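Local coordinates for protein ciona betagamma-crystallin (Ciona intestinalis, PDB 2BV2) that binds two calcium ions in a single betagamma-crystallin domain and serves as a structural component of the neuroectodermal visual system, at residues T20-S23 with D24-V27. Residues are numbered along the deposited sequence; the frame is centred on the assembly and turned at random. Where two conformers were deposited one is given.
Sequences TSVS and DLNV. With ACT (acetate ion), chain E.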
# COMPACT_ATOMS: atom_id res chain seq x y z
N THR A 20 1.18 7.63 -8.52
CA THR A 20 -0.10 8.31 -8.67
C THR A 20 -1.09 7.51 -7.84
O THR A 20 -0.82 6.37 -7.49
CB THR A 20 -0.53 8.33 -10.16
OG1 THR A 20 0.42 9.08 -10.92
CG2 THR A 20 -1.90 8.95 -10.36
N SER A 21 -2.23 8.12 -7.52
CA SER A 21 -3.26 7.46 -6.75
C SER A 21 -3.88 6.35 -7.59
O SER A 21 -3.86 6.41 -8.81
CB SER A 21 -4.30 8.48 -6.29
OG SER A 21 -3.68 9.51 -5.50
N VAL A 22 -4.39 5.32 -6.92
CA VAL A 22 -5.03 4.19 -7.58
C VAL A 22 -6.26 3.82 -6.76
O VAL A 22 -6.11 3.35 -5.64
CB VAL A 22 -4.10 2.95 -7.67
CG1 VAL A 22 -4.85 1.76 -8.21
CG2 VAL A 22 -2.89 3.28 -8.54
N SER A 23 -7.44 4.05 -7.33
CA SER A 23 -8.70 3.83 -6.61
C SER A 23 -9.07 2.36 -6.48
O SER A 23 -9.89 2.00 -5.63
CB SER A 23 -9.85 4.58 -7.30
OG SER A 23 -11.13 4.13 -6.85
N ASP A 24 -8.51 1.52 -7.35
CA ASP A 24 -8.83 0.10 -7.34
C ASP A 24 -7.60 -0.73 -7.71
O ASP A 24 -7.28 -0.88 -8.89
CB ASP A 24 -9.98 -0.17 -8.32
CG ASP A 24 -10.34 -1.64 -8.45
OD1 ASP A 24 -9.89 -2.46 -7.62
OD2 ASP A 24 -11.07 -1.97 -9.40
N LEU A 25 -6.93 -1.27 -6.70
CA LEU A 25 -5.70 -2.04 -6.95
C LEU A 25 -5.88 -3.25 -7.84
O LEU A 25 -4.90 -3.76 -8.35
CB LEU A 25 -5.02 -2.45 -5.64
CG LEU A 25 -4.28 -1.33 -4.90
CD1 LEU A 25 -3.84 -1.85 -3.59
CD2 LEU A 25 -3.06 -0.79 -5.66
N ASN A 26 -7.12 -3.72 -8.03
CA ASN A 26 -7.41 -4.80 -9.00
C ASN A 26 -6.93 -4.51 -10.41
O ASN A 26 -6.60 -5.43 -11.16
CB ASN A 26 -8.89 -5.10 -9.06
CG ASN A 26 -9.39 -5.89 -7.87
OD1 ASN A 26 -8.99 -7.04 -7.65
ND2 ASN A 26 -10.31 -5.30 -7.13
N VAL A 27 -6.92 -3.23 -10.80
CA VAL A 27 -6.49 -2.86 -12.15
C VAL A 27 -5.06 -3.32 -12.42
O VAL A 27 -4.69 -3.59 -13.57
CB VAL A 27 -6.64 -1.35 -12.43
CG1 VAL A 27 -8.08 -0.88 -12.20
CG2 VAL A 27 -5.67 -0.54 -11.59
C ACT E . -7.51 3.45 -10.72
O ACT E . -7.61 4.59 -10.18
OXT ACT E . -7.99 2.47 -10.10
CH3 ACT E . -6.81 3.25 -12.02
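V22 reaches over S23 and D24 to touch L25 and, further on, V27, a compact example of how a Greek-key loop packs on itself where it enters the 3-10 segment that begins at L25. The loop runs between strands 15-18 and 36-41 of the first Greek key of this betagamma-crystallin domain, and D24 heads an Asx turn.

The inner side, towards the buried L25, is the more closely packed. A chi1 of 174° swings CG1 of V22 away from its own amide nitrogen and alongside the carbonyl carbon, 4.0 Å from CD2 of L25; at the looser rim the same methyl lies 4.2 Å from CG2 of V27. L25 also joins the fold through a backbone hydrogen bond with S78, a calcium ligand, and its side chain lies about 8 Å from a bound calcium.

The outer side, where N26 and V27 are exposed, is looser and mainly polar. An acetate, probably from the crystallisation liquor, bridges the two consecutive amides at the bend: S23 N gives its O atom a nearly straight bond of 2.9 Å, while D24 N reaches OXT at a more bent 134°. Past the bend, V27 N bonds to D24 O and closes the turn. D24 OD1 has the like charge of E50 OE1 close by, probably offset in part by two N-H donors: N26 N approaches from above the carboxylate plane, at 3.1 Å, whereas N26 ND2 meets the syn lone pair of that same OD1 at 2.9 Å.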